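Local coordinates for glycogen synthase (Cyanobacterium sp. CLg1, PDB 6GNF), which is a glycosyltransferase-family enzyme of the starch (bacterial glycogen) synthase type, built from two Rossmann-like domains with ADP and a glycan bound in the model, at residues 164-169 with 195-200. Sequence-based numbering, arbitrary orientation.
With SO4 (sulfate ion), chain H.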
loop_
_atom_site.group_PDB
_atom_site.type_symbol
_atom_site.label_atom_id
_atom_site.label_comp_id
_atom_site.label_asym_id
_atom_site.label_seq_id
_atom_site.Cartn_x
_atom_site.Cartn_y
_atom_site.Cartn_z
ATOM N N ASN A 164 -9.897 -24.147 11.668
ATOM C CA ASN A 164 -8.482 -23.982 12.005
ATOM C C ASN A 164 -7.816 -23.021 11.055
ATOM O O ASN A 164 -6.916 -23.399 10.294
ATOM C CB ASN A 164 -7.761 -25.318 12.014
ATOM C CG ASN A 164 -8.257 -26.215 13.129
ATOM O OD1 ASN A 164 -8.434 -25.774 14.264
ATOM N ND2 ASN A 164 -8.536 -27.457 12.799
ATOM N N THR A 165 -8.248 -21.767 11.147
ATOM C CA THR A 165 -7.931 -20.755 10.168
ATOM C C THR A 165 -7.191 -19.592 10.807
ATOM O O THR A 165 -7.487 -19.223 11.932
ATOM C CB THR A 165 -9.230 -20.255 9.515
ATOM O OG1 THR A 165 -9.790 -21.338 8.760
ATOM C CG2 THR A 165 -8.971 -19.056 8.605
ATOM N N ILE A 166 -6.218 -19.051 10.079
ATOM C CA ILE A 166 -5.545 -17.817 10.445
ATOM C C ILE A 166 -6.122 -16.704 9.577
ATOM O O ILE A 166 -5.966 -16.720 8.356
ATOM C CB ILE A 166 -4.026 -17.915 10.205
ATOM C CG1 ILE A 166 -3.417 -18.996 11.101
ATOM C CG2 ILE A 166 -3.338 -16.581 10.482
ATOM C CD1 ILE A 166 -1.997 -19.361 10.742
ATOM N N PHE A 167 -6.768 -15.729 10.209
ATOM C CA PHE A 167 -7.262 -14.553 9.510
ATOM C C PHE A 167 -6.172 -13.481 9.471
ATOM O O PHE A 167 -5.723 -13.020 10.515
ATOM C CB PHE A 167 -8.495 -13.983 10.216
ATOM C CG PHE A 167 -9.721 -14.849 10.105
ATOM C CD1 PHE A 167 -10.541 -14.775 8.989
ATOM C CD2 PHE A 167 -10.063 -15.730 11.122
ATOM C CE1 PHE A 167 -11.669 -15.568 8.884
ATOM C CE2 PHE A 167 -11.186 -16.522 11.024
ATOM C CZ PHE A 167 -11.994 -16.437 9.905
ATOM N N VAL A 168 -5.774 -13.066 8.272
ATOM C CA VAL A 168 -4.846 -11.946 8.116
ATOM C C VAL A 168 -5.638 -10.690 7.756
ATOM O O VAL A 168 -6.205 -10.575 6.663
ATOM C CB VAL A 168 -3.781 -12.233 7.045
ATOM C CG1 VAL A 168 -2.796 -11.077 6.946
ATOM C CG2 VAL A 168 -3.023 -13.510 7.377
ATOM N N CYS A 169 -5.733 -9.784 8.724
ATOM C CA CYS A 169 -6.474 -8.539 8.582
ATOM C C CYS A 169 -5.538 -7.441 8.103
ATOM O O CYS A 169 -4.610 -7.055 8.812
ATOM C CB CYS A 169 -7.067 -8.151 9.931
ATOM S SG CYS A 169 -7.972 -9.524 10.688
ATOM N N LYS A 195 -6.856 -18.060 14.615
ATOM C CA LYS A 195 -5.934 -16.993 15.007
ATOM C C LYS A 195 -6.128 -15.772 14.117
ATOM O O LYS A 195 -6.569 -15.898 12.966
ATOM C CB LYS A 195 -4.491 -17.474 14.900
ATOM C CG LYS A 195 -4.178 -18.711 15.723
ATOM C CD LYS A 195 -4.263 -18.437 17.218
ATOM C CE LYS A 195 -4.210 -19.731 18.012
ATOM N NZ LYS A 195 -4.068 -19.458 19.463
ATOM N N THR A 196 -5.809 -14.595 14.649
ATOM C CA THR A 196 -5.849 -13.384 13.849
ATOM C C THR A 196 -4.489 -12.715 13.834
ATOM O O THR A 196 -3.806 -12.641 14.860
ATOM C CB THR A 196 -6.876 -12.368 14.369
ATOM O OG1 THR A 196 -6.553 -12.019 15.710
ATOM C CG2 THR A 196 -8.256 -12.956 14.344
ATOM N N VAL A 197 -4.128 -12.210 12.664
ATOM C CA VAL A 197 -2.912 -11.453 12.492
ATOM C C VAL A 197 -3.292 -10.098 11.915
ATOM O O VAL A 197 -3.945 -10.029 10.877
ATOM C CB VAL A 197 -1.936 -12.181 11.552
ATOM C CG1 VAL A 197 -0.760 -11.287 11.183
ATOM C CG2 VAL A 197 -1.441 -13.457 12.205
ATOM N N MET A 198 -2.850 -9.041 12.585
ATOM C CA MET A 198 -3.061 -7.687 12.128
ATOM C C MET A 198 -1.854 -7.342 11.255
ATOM O O MET A 198 -0.730 -7.296 11.741
ATOM C CB MET A 198 -3.155 -6.766 13.349
ATOM C CG MET A 198 -3.841 -5.440 13.124
ATOM S SD MET A 198 -5.581 -5.657 12.685
ATOM C CE MET A 198 -5.553 -4.712 11.156
ATOM N N LEU A 199 -2.068 -7.213 9.951
ATOM C CA LEU A 199 -0.996 -6.820 9.042
ATOM C C LEU A 199 -1.153 -5.360 8.693
ATOM O O LEU A 199 -2.074 -4.974 7.977
ATOM C CB LEU A 199 -0.991 -7.674 7.777
ATOM C CG LEU A 199 0.125 -7.383 6.762
ATOM C CD1 LEU A 199 1.497 -7.369 7.427
ATOM C CD2 LEU A 199 0.111 -8.395 5.630
ATOM N N LEU A 200 -0.230 -4.551 9.204
ATOM C CA LEU A 200 -0.287 -3.112 9.051
ATOM C C LEU A 200 0.515 -2.685 7.832
ATOM O O LEU A 200 1.694 -3.034 7.709
ATOM C CB LEU A 200 0.277 -2.441 10.304
ATOM C CG LEU A 200 0.491 -0.930 10.222
ATOM C CD1 LEU A 200 -0.848 -0.204 10.162
ATOM C CD2 LEU A 200 1.328 -0.446 11.401
HETATM S S SO4 H . -7.683 -28.742 9.178
HETATM O O1 SO4 H . -8.770 -28.016 9.870
HETATM O O2 SO4 H . -6.463 -28.699 10.022
HETATM O O3 SO4 H . -7.398 -28.116 7.864
HETATM O O4 SO4 H . -8.127 -30.142 8.964
#
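A beta-alpha-beta crossover brings strand 166-170 and strand 195-200 side by side, and the five backbone bonds that join F167, K195 and their neighbours illustrate how a parallel ladder is built. K195 N reaches T165 O at 3.0 Å and K195 O takes the N-H of F167. V197 repeats the scheme, bonding through its N to F167 O and through its O to C169 N. The ladder ends where L199 N meets C169 O at 2.8 Å, the donor tilted 25° from the carbonyl plane. Some of these carbonyls also receive a CA-H, as K195 O does from I166 CA at 3.3 Å. The strand axes cross at -19°, the usual twist of a parallel sheet.

The two strands are neighbours inside the mixed sheet of a Rossmann-like domain, strand 23-27 bonding the far edge of 166-170. Helix 177-186, the connecting helix of the crossover, lies against the face that carries F167, C169 and T196. On that face the M198 chain bends at chi2 and again at chi3, which lays its CE 3.4 Å from C169 O and also against C169 CB. The F167 ring carries T165 CG2 over its centre, 4.1 Å above the plane, while K195 O lies at the ring edge.

Aliphatic branches fill the face of I166, V168 and V197, against which helix 526-540 packs with F536 and L539. I166 CG2 touches V197 CG2 at 4.0 Å. Two residues further along both strands, V168 CG1, held anti to the backbone N (chi1 -178°), meets L199 CB. The L199 side chain is about 7 Å from the bound AC1 unit, which places the C-terminal end of strand 195-200 near the bound glycan, without contact from L199. In the loop leading into strand 166-170, N164 ND2 donates to O1 of a sulfate, probably from the crystallisation liquor, which N23 ND2 also binds.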